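Local coordinates for DNA-binding protein reb1 (Schizosaccharomyces pombe, PDB 5EYB) that binds terminator and promoter DNA sequence-specifically and helps terminate transcription by RNA polymerase I, at residues 105-110 with 158-163. Sequence-based numbering, arbitrary orientation.
Sequences AIISQE and YHHVRR. With nucleotides of chain C; nucleotides of chain B.
His160, whose CD2 touches Ile107 CD1, donates a hydrogen bond from ND1 to OP1 of DC16 of chain C, at 2.6 Å and an N-H...O angle of 154°. The phosphate oxygen lies at the ring edge, in its plane. The two helices, 101-116 and 154-164, belong to a Myb-associated domain of the helix-turn-helix clan. Residues Tyr158 to His160, with Arg162 and Arg163, approach the DNA, and helix 101-116 packs behind them.

The contact between the helices is small: Ile107 meets His160 and Val161. Ile107 CD1 lies 3.4 Å from His160 CD2, approaching the imidazole obliquely. Ile107 CG2 is anti to the backbone N (chi1 -63° for CG1) and meets Val161 CG2 at 4.3 Å. Phe99 stacks on the His160 ring and also touches Ile107, so the histidine is bounded by both protein and phosphate. This probably helps to fix its rotation.

The same helix reaches both DNA strands. Tyr158 OH donates to OP2 of DG8 of chain B at 2.8 Å. Arg162 CD lies over one face of the Tyr158 ring, toward the rim. His159 NE2 hydrogen-bonds O4 of a further thymine base, which makes this a base contact in the major groove. Arg163 NH1 makes a weak bond to DC16 OP2 of chain C, at 3.3 Å. C5 of that cytosine sits over one face of the Arg163 guanidinium, near its centre, 3.7 Å from Arg163 CZ.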
ATOM      1  N   ALA A 105      15.317 -12.359 -14.690  1.00 78.86           N
ATOM      2  CA  ALA A 105      16.289 -13.409 -14.971  1.00 78.29           C
ATOM      3  C   ALA A 105      17.180 -13.009 -16.143  1.00 79.15           C
ATOM      4  O   ALA A 105      18.393 -13.228 -16.119  1.00 82.15           O
ATOM      5  CB  ALA A 105      15.583 -14.723 -15.255  1.00 80.40           C
ATOM      6  N   ILE A 106      16.567 -12.416 -17.163  1.00 75.08           N
ATOM      7  CA  ILE A 106      17.297 -11.912 -18.321  1.00 72.76           C
ATOM      8  C   ILE A 106      18.245 -10.786 -17.922  1.00 72.49           C
ATOM      9  O   ILE A 106      19.393 -10.739 -18.369  1.00 72.81           O
ATOM     10  CB  ILE A 106      16.335 -11.403 -19.416  1.00 71.95           C
ATOM     11  CG1 ILE A 106      15.528 -12.562 -20.002  1.00 65.94           C
ATOM     12  CG2 ILE A 106      17.099 -10.692 -20.521  1.00 62.53           C
ATOM     13  CD1 ILE A 106      14.548 -12.138 -21.070  1.00 65.75           C
ATOM     14  N   ILE A 107      17.760  -9.881 -17.077  1.00 67.88           N
ATOM     15  CA  ILE A 107      18.578  -8.776 -16.594  1.00 63.56           C
ATOM     16  C   ILE A 107      19.764  -9.310 -15.806  1.00 72.35           C
ATOM     17  O   ILE A 107      20.910  -8.937 -16.057  1.00 73.54           O
ATOM     18  CB  ILE A 107      17.772  -7.811 -15.708  1.00 59.76           C
ATOM     19  CG1 ILE A 107      16.651  -7.155 -16.513  1.00 53.89           C
ATOM     20  CG2 ILE A 107      18.687  -6.745 -15.115  1.00 62.15           C
ATOM     21  CD1 ILE A 107      15.756  -6.255 -15.696  1.00 52.02           C
ATOM     22  N   SER A 108      19.475 -10.200 -14.863  1.00 75.49           N
ATOM     23  CA  SER A 108      20.501 -10.812 -14.030  1.00 73.75           C
ATOM     24  C   SER A 108      21.521 -11.582 -14.865  1.00 79.18           C
ATOM     25  O   SER A 108      22.689 -11.670 -14.495  1.00 83.76           O
ATOM     26  CB  SER A 108      19.861 -11.740 -12.996  1.00 74.33           C
ATOM     27  OG  SER A 108      20.836 -12.294 -12.130  1.00 80.42           O
ATOM     28  N   GLN A 109      21.081 -12.137 -15.990  1.00 81.74           N
ATOM     29  CA  GLN A 109      21.987 -12.839 -16.891  1.00 88.69           C
ATOM     30  C   GLN A 109      22.860 -11.854 -17.667  1.00 88.56           C
ATOM     31  O   GLN A 109      24.055 -12.079 -17.849  1.00 92.15           O
ATOM     32  CB  GLN A 109      21.208 -13.730 -17.861  1.00 91.53           C
ATOM     33  N   GLU A 110      22.258 -10.759 -18.117  1.00 85.12           N
ATOM     34  CA  GLU A 110      22.986  -9.733 -18.857  1.00 85.35           C
ATOM     35  C   GLU A 110      24.006  -9.021 -17.977  1.00 88.44           C
ATOM     36  O   GLU A 110      25.135  -8.771 -18.402  1.00 93.99           O
ATOM     37  CB  GLU A 110      22.016  -8.715 -19.457  1.00 83.70           C
ATOM     38  CG  GLU A 110      21.221  -9.239 -20.635  1.00 87.09           C
ATOM     39  CD  GLU A 110      22.087  -9.495 -21.850  1.00 93.15           C
ATOM     40  OE1 GLU A 110      22.683  -8.529 -22.374  1.00 91.65           O
ATOM     41  OE2 GLU A 110      22.173 -10.665 -22.280  1.00 98.69           O
ATOM     42  N   TYR A 158      15.490   0.989 -17.593  1.00 56.26           N
ATOM     43  CA  TYR A 158      16.535   1.864 -17.080  1.00 47.82           C
ATOM     44  C   TYR A 158      16.340   2.178 -15.592  1.00 53.20           C
ATOM     45  O   TYR A 158      17.292   2.109 -14.811  1.00 46.00           O
ATOM     46  CB  TYR A 158      16.580   3.154 -17.901  1.00 47.69           C
ATOM     47  CG  TYR A 158      17.419   4.264 -17.295  1.00 54.97           C
ATOM     48  CD1 TYR A 158      18.800   4.284 -17.449  1.00 48.58           C
ATOM     49  CD2 TYR A 158      16.824   5.303 -16.587  1.00 46.63           C
ATOM     50  CE1 TYR A 158      19.561   5.295 -16.904  1.00 48.92           C
ATOM     51  CE2 TYR A 158      17.575   6.318 -16.042  1.00 46.91           C
ATOM     52  CZ  TYR A 158      18.944   6.314 -16.204  1.00 50.42           C
ATOM     53  OH  TYR A 158      19.695   7.328 -15.654  1.00 51.49           O
ATOM     54  N   HIS A 159      15.112   2.515 -15.200  1.00 55.65           N
ATOM     55  CA  HIS A 159      14.810   2.801 -13.796  1.00 48.25           C
ATOM     56  C   HIS A 159      14.963   1.559 -12.935  1.00 50.30           C
ATOM     57  O   HIS A 159      15.495   1.618 -11.826  1.00 53.65           O
ATOM     58  CB  HIS A 159      13.394   3.352 -13.638  1.00 44.99           C
ATOM     59  CG  HIS A 159      13.244   4.781 -14.058  1.00 47.09           C
ATOM     60  ND1 HIS A 159      14.178   5.749 -13.757  1.00 47.83           N
ATOM     61  CD2 HIS A 159      12.264   5.407 -14.753  1.00 45.48           C
ATOM     62  CE1 HIS A 159      13.780   6.909 -14.250  1.00 48.34           C
ATOM     63  NE2 HIS A 159      12.621   6.728 -14.860  1.00 49.03           N
ATOM     64  N   HIS A 160      14.485   0.435 -13.457  1.00 52.35           N
ATOM     65  CA  HIS A 160      14.534  -0.836 -12.750  1.00 45.65           C
ATOM     66  C   HIS A 160      15.959  -1.231 -12.386  1.00 49.24           C
ATOM     67  O   HIS A 160      16.242  -1.561 -11.236  1.00 54.36           O
ATOM     68  CB  HIS A 160      13.900  -1.933 -13.599  1.00 46.06           C
ATOM     69  CG  HIS A 160      13.967  -3.290 -12.975  1.00 47.38           C
ATOM     70  ND1 HIS A 160      12.982  -3.774 -12.142  1.00 48.47           N
ATOM     71  CD2 HIS A 160      14.910  -4.258 -13.045  1.00 48.39           C
ATOM     72  CE1 HIS A 160      13.310  -4.987 -11.735  1.00 50.13           C
ATOM     73  NE2 HIS A 160      14.477  -5.304 -12.267  1.00 59.25           N
ATOM     74  N   VAL A 161      16.848  -1.191 -13.374  1.00 49.81           N
ATOM     75  CA  VAL A 161      18.238  -1.583 -13.185  1.00 50.99           C
ATOM     76  C   VAL A 161      18.916  -0.739 -12.109  1.00 54.19           C
ATOM     77  O   VAL A 161      19.612  -1.267 -11.240  1.00 58.66           O
ATOM     78  CB  VAL A 161      19.035  -1.471 -14.503  1.00 52.18           C
ATOM     79  CG1 VAL A 161      20.527  -1.635 -14.246  1.00 48.59           C
ATOM     80  CG2 VAL A 161      18.545  -2.502 -15.509  1.00 50.05           C
ATOM     81  N   ARG A 162      18.696   0.571 -12.165  1.00 52.51           N
ATOM     82  CA  ARG A 162      19.284   1.493 -11.198  1.00 51.83           C
ATOM     83  C   ARG A 162      18.822   1.187  -9.776  1.00 54.52           C
ATOM     84  O   ARG A 162      19.627   1.165  -8.845  1.00 56.68           O
ATOM     85  CB  ARG A 162      18.942   2.937 -11.566  1.00 45.92           C
ATOM     86  CG  ARG A 162      19.737   3.459 -12.747  1.00 49.78           C
ATOM     87  CD  ARG A 162      19.113   4.704 -13.340  1.00 54.59           C
ATOM     88  NE  ARG A 162      19.020   5.814 -12.397  1.00 57.61           N
ATOM     89  CZ  ARG A 162      20.033   6.615 -12.075  1.00 58.19           C
ATOM     90  NH1 ARG A 162      21.233   6.423 -12.606  1.00 46.16           N
ATOM     91  NH2 ARG A 162      19.846   7.604 -11.211  1.00 49.62           N
ATOM     92  N   ARG A 163      17.525   0.938  -9.619  1.00 52.89           N
ATOM     93  CA  ARG A 163      16.964   0.634  -8.313  1.00 50.35           C
ATOM     94  C   ARG A 163      17.469  -0.717  -7.813  1.00 53.73           C
ATOM     95  O   ARG A 163      17.765  -0.876  -6.629  1.00 57.71           O
ATOM     96  CB  ARG A 163      15.434   0.650  -8.364  1.00 48.94           C
ATOM     97  CG  ARG A 163      14.769   0.624  -6.999  1.00 57.98           C
ATOM     98  CD  ARG A 163      13.314   1.071  -7.063  1.00 76.35           C
ATOM     99  NE  ARG A 163      13.169   2.510  -7.284  1.00 87.21           N
ATOM    100  CZ  ARG A 163      12.902   3.066  -8.464  1.00 96.18           C
ATOM    101  NH1 ARG A 163      12.749   2.306  -9.540  1.00 99.40           N
ATOM    102  NH2 ARG A 163      12.786   4.384  -8.569  1.00 98.96           N
TER
ATOM    103  P    DC C  16      10.642  -1.786 -10.069  1.00 55.08           P
ATOM    104  OP1  DC C  16      10.812  -2.977 -10.927  1.00 62.73           O
ATOM    105  OP2  DC C  16      11.784  -0.876  -9.834  1.00 57.62           O
ATOM    106  O5'  DC C  16       9.457  -0.905 -10.664  1.00 56.18           O
ATOM    107  C5'  DC C  16       8.167  -1.453 -10.792  1.00 55.10           C
ATOM    108  C4'  DC C  16       7.213  -0.405 -11.314  1.00 51.43           C
ATOM    109  O4'  DC C  16       7.024   0.614 -10.297  1.00 51.49           O
ATOM    110  C3'  DC C  16       7.705   0.328 -12.569  1.00 47.56           C
ATOM    111  O3'  DC C  16       6.681   0.406 -13.535  1.00 44.22           O
ATOM    112  C2'  DC C  16       8.077   1.710 -12.055  1.00 52.58           C
ATOM    113  C1'  DC C  16       7.115   1.881 -10.897  1.00 51.87           C
ATOM    114  N1   DC C  16       7.601   2.849  -9.898  1.00 45.33           N
ATOM    115  C2   DC C  16       6.893   4.032  -9.683  1.00 46.85           C
ATOM    116  O2   DC C  16       5.853   4.233 -10.317  1.00 52.83           O
ATOM    117  N3   DC C  16       7.364   4.920  -8.774  1.00 49.78           N
ATOM    118  C4   DC C  16       8.493   4.661  -8.111  1.00 46.22           C
ATOM    119  N4   DC C  16       8.921   5.564  -7.223  1.00 49.03           N
ATOM    120  C5   DC C  16       9.232   3.465  -8.330  1.00 42.96           C
ATOM    121  C6   DC C  16       8.759   2.602  -9.231  1.00 43.46           C
TER
ATOM    122  P    DG B   8      23.091   8.270 -16.681  1.00 62.01           P
ATOM    123  OP1  DG B   8      24.518   8.453 -16.337  1.00 64.63           O
ATOM    124  OP2  DG B   8      22.389   7.033 -16.279  1.00 53.28           O
ATOM    125  O5'  DG B   8      22.270   9.509 -16.100  1.00 48.66           O
ATOM    126  C5'  DG B   8      22.670  10.825 -16.431  1.00 49.94           C
ATOM    127  C4'  DG B   8      22.059  11.845 -15.484  1.00 53.31           C
ATOM    128  O4'  DG B   8      20.817  12.351 -16.034  1.00 53.63           O
ATOM    129  C3'  DG B   8      21.736  11.346 -14.080  1.00 56.06           C
ATOM    130  O3'  DG B   8      22.034  12.377 -13.145  1.00 64.40           O
ATOM    131  C2'  DG B   8      20.235  11.054 -14.153  1.00 53.28           C
ATOM    132  C1'  DG B   8      19.749  12.116 -15.135  1.00 53.54           C
ATOM    133  N9   DG B   8      18.591  11.709 -15.928  1.00 54.88           N
ATOM    134  C8   DG B   8      18.432  10.528 -16.614  1.00 55.35           C
ATOM    135  N7   DG B   8      17.302  10.449 -17.257  1.00 57.31           N
ATOM    136  C5   DG B   8      16.672  11.659 -16.990  1.00 55.99           C
ATOM    137  C6   DG B   8      15.414  12.148 -17.420  1.00 55.33           C
ATOM    138  O6   DG B   8      14.580  11.591 -18.146  1.00 58.12           O
ATOM    139  N1   DG B   8      15.158  13.419 -16.924  1.00 52.06           N
ATOM    140  C2   DG B   8      16.007  14.132 -16.113  1.00 52.26           C
ATOM    141  N2   DG B   8      15.581  15.345 -15.736  1.00 54.22           N
ATOM    142  N3   DG B   8      17.189  13.687 -15.702  1.00 52.33           N
ATOM    143  C4   DG B   8      17.455  12.447 -16.179  1.00 51.60           C
ATOM    144  P    DT B   9      21.937  12.120 -11.563  1.00 53.50           P
ATOM    145  OP1  DT B   9      23.046  12.882 -10.947  1.00 54.64           O
ATOM    146  OP2  DT B   9      21.831  10.660 -11.323  1.00 47.01           O
ATOM    147  O5'  DT B   9      20.557  12.821 -11.158  1.00 42.88           O
ATOM    148  C5'  DT B   9      20.368  14.202 -11.440  1.00 43.61           C
ATOM    149  C4'  DT B   9      18.935  14.634 -11.162  1.00 55.73           C
ATOM    150  O4'  DT B   9      18.052  14.098 -12.175  1.00 54.47           O
ATOM    151  C3'  DT B   9      18.360  14.192  -9.808  1.00 56.16           C
ATOM    152  O3'  DT B   9      17.962  15.340  -9.060  1.00 60.36           O
ATOM    153  C2'  DT B   9      17.155  13.310 -10.182  1.00 54.86           C
ATOM    154  C1'  DT B   9      16.817  13.805 -11.581  1.00 53.50           C
ATOM    155  N1   DT B   9      16.101  12.801 -12.440  1.00 48.15           N
ATOM    156  C2   DT B   9      14.888  13.137 -12.996  1.00 50.24           C
ATOM    157  O2   DT B   9      14.348  14.215 -12.823  1.00 53.01           O
ATOM    158  N3   DT B   9      14.321  12.160 -13.767  1.00 58.23           N
ATOM    159  C4   DT B   9      14.832  10.905 -14.037  1.00 56.68           C
ATOM    160  O4   DT B   9      14.243  10.097 -14.745  1.00 53.36           O
ATOM    161  C5   DT B   9      16.105  10.614 -13.427  1.00 49.61           C
ATOM    162  C7   DT B   9      16.755   9.281 -13.653  1.00 42.21           C
ATOM    163  C6   DT B   9      16.675  11.566 -12.667  1.00 46.08           C
TER